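Periplasmic solute binding protein (Candidatus liberibacter, PDB 4CL2) binds manganese and zinc ions in the periplasm and probably delivers them for uptake into the cell, as other cluster 9 solute-binding proteins do. Local coordinates at residues Q19-D24 / L138-Y143; T83-I88 / M115-N120; P153-I158 / E180-K185. One frame throughout, in Å; residues are numbered along the deposited sequence.

Contact 1 of 3, residues Q19-D24 / L138-Y143; sequences QNIAKD and LNAREY
Asn20 lies over one face of the Tyr143 ring. Its CB sits above the ring centre, 3.5 Å from the centroid, which makes a CH-pi contact. The amide continues the overlap. Its plane is within 3° of the ring plane, and CG is 3.4 Å from Tyr143 CE1. Tyr143 reaches this place with CG anti to its backbone N. The polar end of Asn20 turns back to its own helix, where ND2 bonds to the carbonyl O of Asp16.

The contact joins the C-terminal end of helix 12-22 to helix 133-158. The latter is consistent with the long helix that connects the two lobes in cluster 9 binding proteins. Helix 12-22 ends here, and Lys23 leaves it with positive phi.

Asn139 binds that end. Its CG is anti to its carbonyl carbon, beside its backbone N (chi1 -64°). Its ND2 donates to Ile21 O at 2.9 Å (N-H...O angle 153°). The acceptor lies close to the Asn139 amide plane, while the donor stands above the plane of the Ile21 carbonyl. Lys23 passes across the same amide, and its CD is 3.6 Å from Asn139 ND2. A water donates to both Asn20 O and Asn139 O, bridging the two backbones. Ile21, itself buried, has CG2 4.3 Å from Ala140 CB and also packs on Ile121 and Leu125 of helix 111-128.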
loop_
_atom_site.group_PDB
_atom_site.type_symbol
_atom_site.label_atom_id
_atom_site.label_comp_id
_atom_site.label_asym_id
_atom_site.label_seq_id
_atom_site.Cartn_x
_atom_site.Cartn_y
_atom_site.Cartn_z
ATOM N N GLN A 19 11.538 -9.552 0.249
ATOM C CA GLN A 19 12.989 -9.510 0.374
ATOM C C GLN A 19 13.422 -9.416 1.802
ATOM O O GLN A 19 14.421 -10.011 2.174
ATOM C CB GLN A 19 13.557 -8.342 -0.430
ATOM C CG GLN A 19 15.068 -8.194 -0.399
ATOM C CD GLN A 19 15.816 -9.389 -0.997
ATOM O OE1 GLN A 19 15.326 -10.098 -1.868
ATOM N NE2 GLN A 19 17.005 -9.628 -0.490
ATOM N N ASN A 20 12.684 -8.697 2.635
ATOM C CA ASN A 20 13.091 -8.611 4.029
ATOM C C ASN A 20 12.852 -9.881 4.822
ATOM O O ASN A 20 13.526 -10.150 5.827
ATOM C CB ASN A 20 12.371 -7.460 4.694
ATOM C CG ASN A 20 13.058 -6.162 4.421
ATOM O OD1 ASN A 20 14.089 -5.826 5.035
ATOM N ND2 ASN A 20 12.559 -5.442 3.447
ATOM N N ILE A 21 11.894 -10.693 4.385
ATOM C CA ILE A 21 11.634 -11.957 5.056
ATOM C C ILE A 21 12.572 -13.049 4.527
ATOM O O ILE A 21 13.028 -13.886 5.284
ATOM C CB ILE A 21 10.146 -12.334 4.951
ATOM C CG1 ILE A 21 9.228 -11.231 5.585
ATOM C CG2 ILE A 21 9.846 -13.689 5.562
ATOM C CD1 ILE A 21 7.856 -11.234 4.987
ATOM N N ALA A 22 12.843 -13.055 3.221
ATOM C CA ALA A 22 13.604 -14.136 2.641
ATOM C C ALA A 22 15.102 -13.904 2.668
ATOM O O ALA A 22 15.863 -14.852 2.717
ATOM C CB ALA A 22 13.158 -14.337 1.234
ATOM N N LYS A 23 15.542 -12.657 2.676
ATOM C CA LYS A 23 16.960 -12.307 2.685
ATOM C C LYS A 23 17.812 -13.163 1.788
ATOM O O LYS A 23 18.813 -13.739 2.221
ATOM C CB LYS A 23 17.523 -12.365 4.060
ATOM C CG LYS A 23 16.877 -11.392 4.968
ATOM C CD LYS A 23 17.539 -11.509 6.306
ATOM C CE LYS A 23 17.472 -10.190 7.034
ATOM N NZ LYS A 23 18.665 -10.117 7.922
ATOM N N ASP A 24 17.425 -13.256 0.555
ATOM C CA ASP A 24 18.331 -14.055 -0.373
ATOM C C ASP A 24 18.314 -15.587 -0.253
ATOM O O ASP A 24 19.018 -16.260 -1.052
ATOM C CB ASP A 24 19.795 -13.579 -0.379
ATOM C CG ASP A 24 19.946 -12.103 -0.748
ATOM O OD1 ASP A 24 19.213 -11.577 -1.621
ATOM O OD2 ASP A 24 20.836 -11.465 -0.173
ATOM N N LEU A 138 12.655 -16.287 12.043
ATOM C CA LEU A 138 13.462 -15.241 12.655
ATOM C C LEU A 138 13.366 -13.953 11.877
ATOM O O LEU A 138 13.164 -12.844 12.423
ATOM C CB LEU A 138 14.903 -15.730 12.818
ATOM C CG LEU A 138 15.909 -14.564 13.058
ATOM C CD1 LEU A 138 15.742 -14.128 14.477
ATOM C CD2 LEU A 138 17.328 -15.060 12.774
ATOM N N ASN A 139 13.490 -14.061 10.546
ATOM C CA ASN A 139 13.492 -12.873 9.696
ATOM C C ASN A 139 12.186 -12.108 9.755
ATOM O O ASN A 139 12.183 -10.865 9.780
ATOM C CB ASN A 139 13.799 -13.217 8.234
ATOM C CG ASN A 139 15.193 -13.796 8.025
ATOM O OD1 ASN A 139 16.082 -13.670 8.882
ATOM N ND2 ASN A 139 15.420 -14.424 6.841
ATOM N N ALA A 140 11.073 -12.846 9.789
ATOM C CA ALA A 140 9.761 -12.248 9.850
ATOM C C ALA A 140 9.609 -11.467 11.185
ATOM O O ALA A 140 9.031 -10.373 11.190
ATOM C CB ALA A 140 8.666 -13.287 9.728
ATOM N N ARG A 141 10.064 -12.059 12.287
ATOM C CA ARG A 141 9.951 -11.365 13.586
ATOM C C ARG A 141 10.831 -10.100 13.585
ATOM O O ARG A 141 10.397 -9.043 13.961
ATOM C CB ARG A 141 10.262 -12.261 14.737
ATOM C CG ARG A 141 10.217 -11.571 16.108
ATOM C CD ARG A 141 11.574 -10.973 16.533
ATOM N NE ARG A 141 12.506 -12.005 16.745
ATOM C CZ ARG A 141 13.813 -11.804 16.959
ATOM N NH1 ARG A 141 14.286 -10.551 16.944
ATOM N NH2 ARG A 141 14.594 -12.797 17.118
ATOM N N GLU A 142 12.079 -10.241 13.140
ATOM C CA GLU A 142 12.955 -9.070 13.052
ATOM C C GLU A 142 12.354 -7.977 12.254
ATOM O O GLU A 142 12.449 -6.792 12.603
ATOM C CB GLU A 142 14.343 -9.433 12.505
ATOM C CG GLU A 142 15.171 -10.207 13.525
ATOM C CD GLU A 142 16.567 -10.571 13.043
ATOM O OE1 GLU A 142 16.805 -10.549 11.805
ATOM O OE2 GLU A 142 17.382 -10.934 13.914
ATOM N N TYR A 143 11.812 -8.302 11.089
ATOM C CA TYR A 143 11.275 -7.266 10.230
ATOM C C TYR A 143 9.975 -6.618 10.797
ATOM O O TYR A 143 9.777 -5.384 10.725
ATOM C CB TYR A 143 11.037 -7.844 8.845
ATOM C CG TYR A 143 10.521 -6.858 7.831
ATOM C CD1 TYR A 143 11.226 -5.686 7.540
ATOM C CD2 TYR A 143 9.395 -7.111 7.113
ATOM C CE1 TYR A 143 10.757 -4.789 6.537
ATOM C CE2 TYR A 143 8.932 -6.238 6.153
ATOM C CZ TYR A 143 9.610 -5.065 5.877
ATOM O OH TYR A 143 9.188 -4.212 4.878
HETATM O O HOH W 1 14.230 -9.493 8.455
#

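Contact 2 of 3, residues T83-I88 / M115-N120; sequences TVTDGI and MIYIEN
Tyr117, Val84 and Asn120 carry most of this contact. The Tyr117 ring runs beside the 83-88 loop. Val84 CG2 meets the ring at CD2 and CE2, 3.6 Å from Tyr117 CD2. The two side chains cross at about a right angle. The Val84 carbonyl O stands over a ring face, offset toward the rim. Thr85 lies alongside the tyrosine and points the same way, and its CG2 touches CZ and OH. The hydroxyl of Tyr117 and OG1 of Thr85 both find their polar partner in Asn60, at OD1 and at the backbone O respectively.

Asn120 holds the loop through one nitrogen. Its ND2 donates to Val84 O at 2.9 Å in a nearly straight bond, with an N-H...O angle of 177°. The same ND2 donates to Asp86 O, also at 2.9 Å. Both acceptors lie near the amide plane of Asn120. The two carbonyls are met differently: the donor is on a lone pair of Asp86 O but well above the carbonyl plane of Val84. CG of Asn120 is anti to its carbonyl carbon, beside the backbone N (chi1 -77°). The two bonds fix ND2 and point both N-H groups of this buried amide at the loop.

The loop follows strand 80-83, an outer strand of the parallel sheet in the N-terminal lobe. It folds as a type I turn from Thr83 to Asp86 and a type II turn from Thr85 to Ile88. The two bonds from Asn120 thus tie these overlapping turns to helix 111-128.

Further along, Ile88 CG1 rests 3.9 Å from Ile116 CG2, and Ile88 CD1 is 3.8 Å from Tyr117 CE1. The side chain of Tyr117 is about 7 Å from that of His106, a metal ligand.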
loop_
_atom_site.group_PDB
_atom_site.type_symbol
_atom_site.label_atom_id
_atom_site.label_comp_id
_atom_site.label_asym_id
_atom_site.label_seq_id
_atom_site.Cartn_x
_atom_site.Cartn_y
_atom_site.Cartn_z
ATOM N N THR A 83 -2.616 -14.774 -1.903
ATOM C CA THR A 83 -3.150 -13.454 -1.654
ATOM C C THR A 83 -2.663 -13.057 -0.267
ATOM O O THR A 83 -3.114 -13.632 0.755
ATOM C CB THR A 83 -4.676 -13.501 -1.718
ATOM O OG1 THR A 83 -5.012 -13.852 -3.080
ATOM C CG2 THR A 83 -5.283 -12.132 -1.372
ATOM N N VAL A 84 -1.796 -12.062 -0.222
ATOM C CA VAL A 84 -1.127 -11.708 0.983
ATOM C C VAL A 84 -1.928 -10.815 1.921
ATOM O O VAL A 84 -1.474 -10.579 3.023
ATOM C CB VAL A 84 0.282 -11.077 0.753
ATOM C CG1 VAL A 84 1.135 -11.976 -0.151
ATOM C CG2 VAL A 84 0.146 -9.697 0.123
ATOM N N THR A 85 -3.138 -10.414 1.520
ATOM C CA THR A 85 -4.099 -9.714 2.360
ATOM C C THR A 85 -5.133 -10.637 3.012
ATOM O O THR A 85 -6.074 -10.153 3.646
ATOM C CB THR A 85 -4.836 -8.630 1.561
ATOM O OG1 THR A 85 -5.448 -9.274 0.439
ATOM C CG2 THR A 85 -3.909 -7.521 1.122
ATOM N N ASP A 86 -4.996 -11.953 2.883
ATOM C CA ASP A 86 -5.906 -12.887 3.574
ATOM C C ASP A 86 -5.953 -12.525 5.062
ATOM O O ASP A 86 -4.909 -12.374 5.722
ATOM C CB ASP A 86 -5.359 -14.324 3.451
ATOM C CG ASP A 86 -5.601 -14.957 2.104
ATOM O OD1 ASP A 86 -6.317 -14.379 1.234
ATOM O OD2 ASP A 86 -5.002 -16.049 1.916
ATOM N N GLY A 87 -7.157 -12.437 5.603
ATOM C CA GLY A 87 -7.339 -12.013 7.015
ATOM C C GLY A 87 -7.598 -10.532 7.227
ATOM O O GLY A 87 -7.742 -10.084 8.397
ATOM N N ILE A 88 -7.548 -9.732 6.146
ATOM C CA ILE A 88 -7.789 -8.299 6.296
ATOM C C ILE A 88 -9.234 -8.072 5.859
ATOM O O ILE A 88 -9.570 -8.335 4.717
ATOM C CB ILE A 88 -6.837 -7.454 5.464
ATOM C CG1 ILE A 88 -5.391 -7.635 5.994
ATOM C CG2 ILE A 88 -7.246 -5.989 5.485
ATOM C CD1 ILE A 88 -4.246 -6.996 5.241
ATOM N N MET A 115 1.813 -6.112 9.618
ATOM C CA MET A 115 2.103 -7.384 10.324
ATOM C C MET A 115 1.424 -8.596 9.669
ATOM O O MET A 115 1.981 -9.693 9.624
ATOM C CB MET A 115 1.728 -7.344 11.768
ATOM C CG MET A 115 2.147 -6.109 12.507
ATOM S SD MET A 115 3.989 -6.099 12.524
ATOM C CE MET A 115 4.394 -4.392 12.898
ATOM N N ILE A 116 0.232 -8.390 9.118
ATOM C CA ILE A 116 -0.515 -9.451 8.406
ATOM C C ILE A 116 0.129 -9.777 7.043
ATOM O O ILE A 116 0.264 -10.974 6.716
ATOM C CB ILE A 116 -1.997 -9.043 8.240
ATOM C CG1 ILE A 116 -2.594 -8.950 9.632
ATOM C CG2 ILE A 116 -2.700 -10.056 7.345
ATOM C CD1 ILE A 116 -3.992 -8.352 9.634
ATOM N N TYR A 117 0.533 -8.773 6.284
ATOM C CA TYR A 117 1.311 -8.974 5.041
ATOM C C TYR A 117 2.541 -9.839 5.345
ATOM O O TYR A 117 2.806 -10.850 4.677
ATOM C CB TYR A 117 1.771 -7.674 4.389
ATOM C CG TYR A 117 0.743 -6.959 3.521
ATOM C CD1 TYR A 117 -0.397 -6.368 4.050
ATOM C CD2 TYR A 117 0.918 -6.862 2.137
ATOM C CE1 TYR A 117 -1.321 -5.677 3.254
ATOM C CE2 TYR A 117 -0.012 -6.198 1.358
ATOM C CZ TYR A 117 -1.123 -5.630 1.872
ATOM O OH TYR A 117 -2.064 -4.947 1.109
ATOM N N ILE A 118 3.257 -9.457 6.361
ATOM C CA ILE A 118 4.509 -10.175 6.730
ATOM C C ILE A 118 4.199 -11.617 7.089
ATOM O O ILE A 118 4.891 -12.527 6.620
ATOM C CB ILE A 118 5.213 -9.417 7.876
ATOM C CG1 ILE A 118 5.774 -8.090 7.338
ATOM C CG2 ILE A 118 6.315 -10.282 8.498
ATOM C CD1 ILE A 118 6.144 -7.113 8.420
ATOM N N GLU A 119 3.175 -11.845 7.941
ATOM C CA GLU A 119 2.809 -13.181 8.402
ATOM C C GLU A 119 2.396 -14.053 7.229
ATOM O O GLU A 119 2.792 -15.229 7.142
ATOM C CB GLU A 119 1.728 -13.117 9.484
ATOM C CG GLU A 119 1.144 -14.475 9.790
ATOM C CD GLU A 119 2.137 -15.496 10.302
ATOM O OE1 GLU A 119 3.293 -15.123 10.676
ATOM O OE2 GLU A 119 1.788 -16.698 10.280
ATOM N N ASN A 120 1.555 -13.512 6.326
ATOM C CA ASN A 120 1.100 -14.346 5.217
ATOM C C ASN A 120 2.266 -14.677 4.305
ATOM O O ASN A 120 2.299 -15.784 3.706
ATOM C CB ASN A 120 0.009 -13.597 4.421
ATOM C CG ASN A 120 -1.314 -13.640 5.143
ATOM O OD1 ASN A 120 -1.554 -14.564 5.909
ATOM N ND2 ASN A 120 -2.151 -12.651 4.955
#

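Contact 3 of 3, residues P153-I158 / E180-K185; sequences PLKTRI and EDFGFK
This contact joins the long helix 133-158, near its C-terminal end, to the end of helix 176-182 and the turn that leads into strand 185-188. It belongs to the C-terminal lobe, where strand 185-188 pairs in parallel with strand 167-170. Gly183, the first residue after the helix, has positive phi.

Lys155 and Phe182 form its centre. The lysine chain is extended, with CG anti to the backbone N (chi1 -180°), and its methylenes pass over one face of the Phe182 ring. CG lies over the ring centre, 3.7 Å from the centroid and 13° off the normal, as a CH-pi contact. CB is near CZ of the ring, while CD is 3.6 Å from Phe182 CE1. CE is nearest CD1.

Ile158 is modelled in two conformers. In one of them its CD1 is 3.9 Å from Phe182 CE2, and it crosses that side chain at about a right angle. Ile158 O lies at the edge of the Phe184 ring, in its plane. The Phe184 ring stacks with Phe168 and touches Leu274 of helix 259-274.

Beyond the Phe182 ring, Lys155 NZ donates to a water at 2.8 Å. The same water donates to Asp181 OD1 at 3.0 Å. Asp181 also has direct partners: Thr112 OG1 at OD1 and Ser110 OG at OD2.

The lysine therefore works in two ways. Its methylenes pack on an aromatic face, while its ammonium group meets Asp181 through water. Lys155 NZ and Asp181 OD1 are 4.9 Å apart, so the two charges form no direct salt bridge.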
loop_
_atom_site.group_PDB
_atom_site.type_symbol
_atom_site.label_atom_id
_atom_site.label_comp_id
_atom_site.label_asym_id
_atom_site.label_seq_id
_atom_site.Cartn_x
_atom_site.Cartn_y
_atom_site.Cartn_z
ATOM N N PRO A 153 6.048 5.035 17.030
ATOM C CA PRO A 153 6.113 6.362 17.584
ATOM C C PRO A 153 5.328 7.458 16.829
ATOM O O PRO A 153 4.856 8.421 17.401
ATOM C CB PRO A 153 7.652 6.662 17.617
ATOM C CG PRO A 153 8.312 5.343 17.523
ATOM C CD PRO A 153 7.376 4.401 16.829
ATOM N N LEU A 154 5.177 7.253 15.538
ATOM C CA LEU A 154 4.380 8.166 14.679
ATOM C C LEU A 154 2.870 8.021 15.024
ATOM O O LEU A 154 2.165 9.016 15.206
ATOM C CB LEU A 154 4.605 7.836 13.252
ATOM C CG LEU A 154 6.066 8.124 12.809
ATOM C CD1 LEU A 154 6.281 7.631 11.384
ATOM C CD2 LEU A 154 6.321 9.606 12.896
ATOM N N LYS A 155 2.422 6.757 15.172
ATOM C CA LYS A 155 1.038 6.522 15.657
ATOM C C LYS A 155 0.780 7.178 16.990
ATOM O O LYS A 155 -0.191 7.892 17.203
ATOM C CB LYS A 155 0.704 5.038 15.696
ATOM C CG LYS A 155 -0.720 4.757 16.185
ATOM C CD LYS A 155 -0.971 3.256 16.430
ATOM C CE LYS A 155 -2.419 3.126 16.888
ATOM N NZ LYS A 155 -2.755 1.697 17.135
ATOM N N THR A 156 1.699 6.973 17.941
ATOM C CA THR A 156 1.558 7.501 19.253
ATOM C C THR A 156 1.391 9.021 19.221
ATOM O O THR A 156 0.517 9.610 19.886
ATOM C CB THR A 156 2.738 7.016 20.164
ATOM O OG1 THR A 156 2.761 5.576 20.176
ATOM C CG2 THR A 156 2.661 7.598 21.449
ATOM N N ARG A 157 2.171 9.679 18.359
ATOM C CA ARG A 157 2.038 11.094 18.215
ATOM C C ARG A 157 0.709 11.506 17.521
ATOM O O ARG A 157 0.026 12.443 18.026
ATOM C CB ARG A 157 3.250 11.663 17.438
ATOM C CG ARG A 157 3.288 13.163 17.442
ATOM C CD ARG A 157 4.694 13.729 17.180
ATOM N NE ARG A 157 4.555 15.084 16.614
ATOM C CZ ARG A 157 4.926 15.459 15.386
ATOM N NH1 ARG A 157 5.546 14.609 14.562
ATOM N NH2 ARG A 157 4.685 16.704 14.980
ATOM N N ILE A 158 0.289 10.771 16.470
ATOM C CA ILE A 158 -0.943 11.028 15.695
ATOM C C ILE A 158 -2.143 10.955 16.649
ATOM O O ILE A 158 -3.114 11.725 16.558
ATOM C CB ILE A 158 -1.066 10.010 14.494
ATOM C CG1 ILE A 158 -0.019 10.329 13.387
ATOM C CG2 ILE A 158 -2.467 9.958 13.895
ATOM C CD1 ILE A 158 0.224 9.268 12.329
ATOM N N GLU A 180 -8.829 3.455 9.508
ATOM C CA GLU A 180 -9.487 2.409 10.307
ATOM C C GLU A 180 -8.548 1.866 11.405
ATOM O O GLU A 180 -9.000 1.536 12.485
ATOM C CB GLU A 180 -9.987 1.281 9.387
ATOM C CG GLU A 180 -10.891 0.239 10.063
ATOM C CD GLU A 180 -10.118 -0.868 10.762
ATOM O OE1 GLU A 180 -8.922 -0.991 10.506
ATOM O OE2 GLU A 180 -10.708 -1.538 11.643
ATOM N N ASP A 181 -7.269 1.832 11.119
ATOM C CA ASP A 181 -6.237 1.281 12.065
ATOM C C ASP A 181 -6.018 2.293 13.195
ATOM O O ASP A 181 -5.886 1.914 14.347
ATOM C CB ASP A 181 -4.964 1.029 11.322
ATOM C CG ASP A 181 -3.905 0.240 12.111
ATOM O OD1 ASP A 181 -4.265 -0.460 12.982
ATOM O OD2 ASP A 181 -2.778 0.146 11.623
ATOM N N PHE A 182 -6.022 3.579 12.898
ATOM C CA PHE A 182 -5.652 4.597 13.871
ATOM C C PHE A 182 -6.859 5.281 14.484
ATOM O O PHE A 182 -6.692 6.112 15.410
ATOM C CB PHE A 182 -4.679 5.653 13.308
ATOM C CG PHE A 182 -3.324 5.146 12.961
ATOM C CD1 PHE A 182 -2.932 3.816 13.219
ATOM C CD2 PHE A 182 -2.364 6.012 12.463
ATOM C CE1 PHE A 182 -1.674 3.359 12.899
ATOM C CE2 PHE A 182 -1.098 5.561 12.170
ATOM C CZ PHE A 182 -0.758 4.259 12.396
ATOM N N GLY A 183 -8.080 5.043 13.944
ATOM C CA GLY A 183 -9.268 5.693 14.432
ATOM C C GLY A 183 -9.497 7.116 13.943
ATOM O O GLY A 183 -9.838 8.003 14.708
ATOM N N PHE A 184 -9.299 7.322 12.648
ATOM C CA PHE A 184 -9.518 8.616 11.984
ATOM C C PHE A 184 -10.630 8.432 10.960
ATOM O O PHE A 184 -10.925 7.316 10.493
ATOM C CB PHE A 184 -8.230 9.100 11.271
ATOM C CG PHE A 184 -7.271 9.781 12.173
ATOM C CD1 PHE A 184 -6.723 9.059 13.251
ATOM C CD2 PHE A 184 -6.847 11.077 11.963
ATOM C CE1 PHE A 184 -5.835 9.643 14.131
ATOM C CE2 PHE A 184 -5.978 11.674 12.863
ATOM C CZ PHE A 184 -5.472 10.968 13.935
ATOM N N LYS A 185 -11.226 9.533 10.567
ATOM C CA LYS A 185 -12.152 9.509 9.407
ATOM C C LYS A 185 -11.397 9.861 8.124
ATOM O O LYS A 185 -10.380 10.512 8.224
ATOM C CB LYS A 185 -13.241 10.541 9.650
ATOM C CG LYS A 185 -14.141 10.195 10.842
ATOM C CD LYS A 185 -14.464 11.458 11.657
ATOM C CE LYS A 185 -13.397 11.758 12.720
ATOM N NZ LYS A 185 -13.410 13.194 13.117
HETATM O O HOH W 2 -1.988 0.174 14.908
#

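From the N terminus, helix 12-22 comes first. Contact 1 joins its end to helix 133-158 and closes a loop of more than one hundred residues. Contact 2 is nested inside that loop and closes one of 26 residues. It ties the segment after strand 80-83 to helix 111-128, the helix that precedes 133-158. The two contacts touch: Ile118 packs against Tyr143 and Ile21. Contact 3 opens after both have closed. It joins the far part of helix 133-158 to segment 180-185, around a loop of 21 residues. Contacts 1 and 3 share that helix, yet their centres are 26 Å apart. Contacts 1 and 2 lie on the N-terminal-lobe side and contact 3 on the C-terminal-lobe side, with helix 133-158 running between.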